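Local coordinates for superoxide dismutase (Chaetomium thermophilum, PDB 4BR6), which probably protects the cell from radicals as a manganese superoxide dismutase, converting superoxide into hydrogen peroxide and molecular oxygen, at residues I22-L25 / H26-H30; H30-T33 / Y34-L38; E171-K174 / A175-F178. All blocks are in the same frame, centred on the assembly; numbering follows the deposited sequence.

Interaction 1 (I22-L25 / H26-H30). With MN3 (manganese (III) ion), chain I.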
# COMPACT_ATOMS: atom_id res chain seq x y z
N ILE B 22 17.34 24.23 -5.02
CA ILE B 22 16.47 23.22 -4.44
C ILE B 22 15.34 23.89 -3.68
O ILE B 22 14.17 23.62 -3.94
CB ILE B 22 17.23 22.25 -3.52
CG1 ILE B 22 18.13 21.33 -4.36
CG2 ILE B 22 16.26 21.42 -2.66
CD1 ILE B 22 19.05 20.44 -3.57
N MET B 23 15.70 24.77 -2.75
CA MET B 23 14.72 25.47 -1.93
C MET B 23 13.71 26.20 -2.82
O MET B 23 12.50 26.10 -2.61
CB MET B 23 15.40 26.46 -0.99
CG MET B 23 16.20 25.83 0.15
SD MET B 23 15.26 24.77 1.29
CE MET B 23 13.95 25.88 1.82
N GLU B 24 14.21 26.92 -3.81
CA GLU B 24 13.36 27.67 -4.73
C GLU B 24 12.32 26.79 -5.42
O GLU B 24 11.12 27.09 -5.40
CB GLU B 24 14.20 28.39 -5.80
CG GLU B 24 13.37 29.01 -6.93
CD GLU B 24 14.15 29.96 -7.81
OE1 GLU B 24 15.06 29.48 -8.52
OE2 GLU B 24 13.86 31.17 -7.78
N LEU B 25 12.79 25.71 -6.03
CA LEU B 25 11.92 24.75 -6.71
C LEU B 25 10.97 24.07 -5.74
O LEU B 25 9.77 23.99 -5.98
CB LEU B 25 12.77 23.65 -7.37
CG LEU B 25 13.59 24.00 -8.60
CD1 LEU B 25 14.40 22.79 -9.04
CD2 LEU B 25 12.69 24.47 -9.72
N HIS B 26 11.53 23.56 -4.66
CA HIS B 26 10.77 22.83 -3.65
C HIS B 26 9.56 23.62 -3.16
O HIS B 26 8.49 23.05 -2.91
CB HIS B 26 11.69 22.53 -2.48
CG HIS B 26 11.34 21.30 -1.72
ND1 HIS B 26 12.15 20.81 -0.72
CD2 HIS B 26 10.29 20.45 -1.80
CE1 HIS B 26 11.60 19.72 -0.21
NE2 HIS B 26 10.48 19.48 -0.85
N HIS B 27 9.73 24.94 -3.03
CA HIS B 27 8.70 25.84 -2.50
C HIS B 27 7.82 26.39 -3.60
O HIS B 27 6.60 26.18 -3.60
CB HIS B 27 9.38 27.00 -1.77
CG HIS B 27 8.43 27.95 -1.10
ND1 HIS B 27 8.18 29.22 -1.58
CD2 HIS B 27 7.71 27.84 0.04
CE1 HIS B 27 7.33 29.84 -0.79
NE2 HIS B 27 7.03 29.03 0.21
N SER B 28 8.43 27.11 -4.55
CA SER B 28 7.68 27.80 -5.59
C SER B 28 6.99 26.84 -6.55
O SER B 28 5.90 27.12 -7.03
CB SER B 28 8.58 28.77 -6.36
OG SER B 28 9.49 28.09 -7.21
N LYS B 29 7.61 25.69 -6.83
CA LYS B 29 7.05 24.73 -7.77
C LYS B 29 6.33 23.60 -7.05
O LYS B 29 5.12 23.46 -7.19
CB LYS B 29 8.13 24.16 -8.70
CG LYS B 29 8.85 25.20 -9.56
CD LYS B 29 7.86 26.02 -10.38
CE LYS B 29 8.57 27.02 -11.28
NZ LYS B 29 7.61 27.96 -11.91
N HIS B 30 7.07 22.81 -6.28
CA HIS B 30 6.53 21.58 -5.72
C HIS B 30 5.37 21.80 -4.75
O HIS B 30 4.28 21.26 -4.94
CB HIS B 30 7.63 20.77 -5.04
CG HIS B 30 8.49 20.01 -6.00
ND1 HIS B 30 8.07 18.85 -6.61
CD2 HIS B 30 9.73 20.25 -6.47
CE1 HIS B 30 9.02 18.40 -7.40
NE2 HIS B 30 10.04 19.23 -7.34
MN MN3 I . 9.03 17.57 -0.85
O HOH W 1 7.55 15.65 -1.52

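Interaction 2 (H30-T33 / Y34-L38)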
# COMPACT_ATOMS: atom_id res chain seq x y z
N HIS B 30 7.07 22.81 -6.28
CA HIS B 30 6.53 21.58 -5.72
C HIS B 30 5.37 21.80 -4.75
O HIS B 30 4.28 21.26 -4.94
CB HIS B 30 7.63 20.77 -5.04
CG HIS B 30 8.49 20.01 -6.00
ND1 HIS B 30 8.07 18.85 -6.61
CD2 HIS B 30 9.73 20.25 -6.47
CE1 HIS B 30 9.02 18.40 -7.40
NE2 HIS B 30 10.04 19.23 -7.34
N HIS B 31 5.61 22.59 -3.71
CA HIS B 31 4.57 22.87 -2.72
C HIS B 31 3.38 23.61 -3.34
O HIS B 31 2.23 23.37 -2.97
CB HIS B 31 5.17 23.69 -1.58
CG HIS B 31 4.28 23.80 -0.37
ND1 HIS B 31 4.67 24.51 0.74
CD2 HIS B 31 3.05 23.31 -0.10
CE1 HIS B 31 3.71 24.46 1.65
NE2 HIS B 31 2.72 23.74 1.16
N GLN B 32 3.65 24.52 -4.27
CA GLN B 32 2.59 25.27 -4.93
C GLN B 32 1.65 24.31 -5.65
O GLN B 32 0.43 24.50 -5.65
CB GLN B 32 3.18 26.26 -5.93
CG GLN B 32 2.16 27.17 -6.63
CD GLN B 32 1.52 28.18 -5.70
OE1 GLN B 32 2.18 29.12 -5.23
NE2 GLN B 32 0.23 28.02 -5.43
N THR B 33 2.22 23.29 -6.29
CA THR B 33 1.46 22.28 -7.01
C THR B 33 0.50 21.55 -6.07
O THR B 33 -0.65 21.26 -6.43
CB THR B 33 2.41 21.26 -7.67
OG1 THR B 33 3.34 21.98 -8.49
CG2 THR B 33 1.67 20.24 -8.52
N TYR B 34 0.97 21.27 -4.85
CA TYR B 34 0.15 20.61 -3.83
C TYR B 34 -0.98 21.50 -3.33
O TYR B 34 -2.09 21.03 -3.11
CB TYR B 34 1.03 20.18 -2.64
CG TYR B 34 2.01 19.06 -2.95
CD1 TYR B 34 1.62 17.93 -3.66
CD2 TYR B 34 3.32 19.14 -2.53
CE1 TYR B 34 2.53 16.93 -3.94
CE2 TYR B 34 4.22 18.15 -2.80
CZ TYR B 34 3.83 17.05 -3.50
OH TYR B 34 4.78 16.09 -3.75
N VAL B 35 -0.70 22.79 -3.15
CA VAL B 35 -1.74 23.75 -2.79
C VAL B 35 -2.86 23.76 -3.84
O VAL B 35 -4.04 23.65 -3.50
CB VAL B 35 -1.17 25.19 -2.63
CG1 VAL B 35 -2.29 26.24 -2.52
CG2 VAL B 35 -0.27 25.26 -1.40
N ASN B 36 -2.49 23.89 -5.11
CA ASN B 36 -3.49 24.00 -6.17
C ASN B 36 -4.32 22.72 -6.25
O ASN B 36 -5.55 22.75 -6.44
CB ASN B 36 -2.82 24.28 -7.51
CG ASN B 36 -2.06 25.59 -7.53
OD1 ASN B 36 -2.37 26.52 -6.78
ND2 ASN B 36 -1.06 25.68 -8.39
N GLY B 37 -3.63 21.59 -6.07
CA GLY B 37 -4.26 20.28 -6.15
C GLY B 37 -5.23 20.11 -5.01
O GLY B 37 -6.29 19.52 -5.18
N LEU B 38 -4.88 20.64 -3.85
CA LEU B 38 -5.75 20.58 -2.68
C LEU B 38 -7.06 21.35 -2.90
O LEU B 38 -8.14 20.80 -2.71
CB LEU B 38 -5.02 21.12 -1.45
CG LEU B 38 -5.86 21.18 -0.18
CD1 LEU B 38 -6.51 19.83 0.16
CD2 LEU B 38 -5.00 21.66 0.95

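Interaction 3 (E171-K174 / A175-F178)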
# COMPACT_ATOMS: atom_id res chain seq x y z
N GLU B 171 22.83 14.40 -5.54
CA GLU B 171 22.62 13.27 -6.43
C GLU B 171 22.18 12.04 -5.61
O GLU B 171 21.34 12.16 -4.72
CB GLU B 171 23.88 13.00 -7.25
CG GLU B 171 24.21 14.14 -8.21
CD GLU B 171 25.59 14.04 -8.83
OE1 GLU B 171 26.50 13.41 -8.24
OE2 GLU B 171 25.78 14.62 -9.92
N ASN B 172 22.76 10.88 -5.89
CA ASN B 172 22.41 9.64 -5.21
C ASN B 172 22.89 9.54 -3.76
O ASN B 172 22.54 8.59 -3.05
CB ASN B 172 23.00 8.45 -5.97
CG ASN B 172 24.51 8.48 -6.01
OD1 ASN B 172 25.09 9.39 -6.58
ND2 ASN B 172 25.14 7.49 -5.39
N ARG B 173 23.68 10.51 -3.33
CA ARG B 173 24.36 10.45 -2.05
C ARG B 173 23.45 11.01 -0.97
O ARG B 173 23.73 12.03 -0.36
CB ARG B 173 25.67 11.23 -2.11
CG ARG B 173 26.60 10.76 -3.20
CD ARG B 173 27.88 11.59 -3.29
NE ARG B 173 27.59 13.03 -3.34
CZ ARG B 173 27.29 13.68 -4.46
NH1 ARG B 173 27.22 13.05 -5.62
NH2 ARG B 173 27.04 14.98 -4.42
N LYS B 174 22.34 10.30 -0.75
CA LYS B 174 21.31 10.75 0.17
C LYS B 174 21.84 10.80 1.60
O LYS B 174 21.35 11.59 2.40
CB LYS B 174 20.09 9.82 0.05
CG LYS B 174 20.40 8.35 0.24
CD LYS B 174 19.18 7.48 -0.07
CE LYS B 174 19.29 6.08 0.50
NZ LYS B 174 18.06 5.28 0.25
N ALA B 175 22.85 9.98 1.91
CA ALA B 175 23.40 9.96 3.26
C ALA B 175 24.05 11.29 3.61
O ALA B 175 24.08 11.68 4.78
CB ALA B 175 24.41 8.84 3.44
N GLU B 176 24.58 11.97 2.61
CA GLU B 176 25.19 13.28 2.80
C GLU B 176 24.13 14.34 3.06
O GLU B 176 24.32 15.25 3.89
CB GLU B 176 26.03 13.66 1.58
CG GLU B 176 27.33 12.91 1.47
CD GLU B 176 28.10 13.24 0.20
OE1 GLU B 176 27.75 14.23 -0.46
OE2 GLU B 176 29.04 12.51 -0.14
N TYR B 177 23.02 14.24 2.35
CA TYR B 177 21.88 15.13 2.60
C TYR B 177 21.35 14.93 4.01
O TYR B 177 21.19 15.90 4.75
CB TYR B 177 20.77 14.90 1.58
CG TYR B 177 19.41 15.44 1.97
CD1 TYR B 177 19.18 16.81 2.10
CD2 TYR B 177 18.35 14.59 2.21
CE1 TYR B 177 17.93 17.29 2.44
CE2 TYR B 177 17.10 15.07 2.56
CZ TYR B 177 16.90 16.43 2.67
OH TYR B 177 15.67 16.94 3.01
N PHE B 178 21.08 13.67 4.38
CA PHE B 178 20.51 13.37 5.69
C PHE B 178 21.41 13.86 6.83
O PHE B 178 20.90 14.27 7.87
CB PHE B 178 20.27 11.86 5.86
CG PHE B 178 19.30 11.26 4.87
CD1 PHE B 178 18.22 11.97 4.41
CD2 PHE B 178 19.49 9.98 4.39
CE1 PHE B 178 17.35 11.41 3.51
CE2 PHE B 178 18.62 9.43 3.49
CZ PHE B 178 17.55 10.15 3.06
O HOH W 2 28.42 16.09 -2.40

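Interaction 1 (I22-L25 / H26-H30)
Ser28 folds its hydroxyl back onto the preceding turn of the helix, where OG donates to Glu24 O at 2.6 Å. The torsion chi1 of 72° sets OG between the backbone N and the carbonyl carbon, which turns it toward that oxygen. Ser28 N also binds Glu24 O, and the two donors reach it from opposite faces of the carbonyl plane, OG lying well above the plane and N only tilted from it. The carboxylate of Glu24 itself turns to a salt bridge with Arg21.

At the next residue, Leu25 O is shared in another way: Lys29 N reaches it at 2.9 Å and His30 N at 3.0 Å, the latter nearly straight and in the carbonyl plane. The i to i+5 bond marks a pi-type turn at 26-30, a local widening of helix 20-50 in the alpha-hairpin domain of the iron/manganese superoxide dismutase fold. The side chain of Lys29, bent at chi2, crosses that of Leu25 at a slant, with its CG 3.9 Å from Leu25 CD2.

His26 N is held by Ile22 O at 2.7 Å. With CG swung away from the backbone N (chi1 -152°), its imidazole leaves the helix and puts NE2 2.4 Å from the manganese, whose other protein ligands are His74, Asp160 and His164; water 1 lies 2.5 Å from the metal. The next imidazole, His27, leads away from the contact to Tyr11 and the carbonyl of Pro5, while His30 NE2 bonds to Tyr167 of the second subunit.

Interaction 2 (H30-T33 / Y34-L38)
Two torsions of Gln32 bring its amide round to Asn36: CG stands trans to the backbone N (chi1 -176°), and the bend at chi2 (69°) then carries the group along the helix. Asn36 answers with CG beside its own backbone N, and the side chains cross at a slant with their amide planes 26° apart. Gln32 NE2 donates to Asn36 OD1 at 3.3 Å. The acceptor lies in the Gln32 amide plane, but the donor sits above the plane of the Asn36 carbonyl, so the bond is long and bent, aligned with the donor's plane but not with a lone pair of the acceptor. In the backbone, Asn36 N meets Gln32 O at 3.0 Å, which ties the same two residues a second time by an i to i+4 bond of helix 20-50.

On another side of the helix, Tyr34 swings its ring back over the preceding turn, with CD2 3.4 Å from His30 O. The backbone bond from Tyr34 N to that same oxygen is weak, at 3.3 Å. Val35 brings its CG2 methyl to 4.1 Å from His31 CD2, while Val35 N binds His31 O at 3.0 Å.

The polar ends of Tyr34 and His31 are satisfied by the rest of the chain. Tyr34 OH bonds to Gln146 and its ring meets His74, a manganese ligand, which places it at the edge of the metal site. His31 is fixed at both nitrogens, by Trp78 and His71. Val35 and Leu38 also lean on His71, so this face of helix 20-50 packs against helix 61-79 in the alpha-hairpin, and Leu38 reaches Phe54 of the third subunit.

Interaction 3 (E171-K174 / A175-F178)
Arg173 occupies the N-cap position of helix 174-180, in the C-terminal domain, and is the middle residue of an inverse gamma turn that leads into the helix. Its side chain, bent at chi3 (-51°), joins a salt-bridge network with acids on either side of it in sequence. NE donates to Glu176 OE1 at 3.1 Å and 167°; the oxygen lies in the guanidinium plane, yet is itself approached from above the carboxylate plane. NH1 meets Glu171 OE1 at 2.7 Å, on the anti side of that carboxylate, and water 2 bridges NH2 to Glu176 OE1.

In the backbone of the same turn, Glu176 N binds Arg173 O at 3.1 Å, and Phe178 N binds Lys174 O at 2.9 Å. That carbonyl oxygen also lies over one face of the Phe178 ring, while the aliphatic part of Lys174 runs beside the ring, with Lys174 CB 3.8 Å from Phe178 CE2.

A leucine at Arg173 would probably leave Glu171 and Glu176 without their shared cation and the helix start less firmly tied to the preceding loop. Since Glu171 OE1 also pairs with Arg21 of the second subunit, this one carboxylate oxygen serves two arginines, and their positive charges probably favour its ionised form.

How the interactions relate
Interactions 1 and 2 are consecutive parts of helix 20-50 in the alpha-hairpin domain, with centres about 11 Å apart. They share His30 and are joined by a probable hydrogen bond from His31 N to His26 O, at 3.0 Å. Interaction 3 comes much later in the chain, in the C-terminal domain at the start of helix 174-180; its centre lies about 18 Å from that of interaction 1 and about 25 Å from that of interaction 2, without touching either. The manganese joins the two domains, with ligands from both. Across the subunit boundary the regions of interactions 1 and 3 do meet, since Leu25 and Lys29 pack on Glu171 and Asn172 of the second subunit.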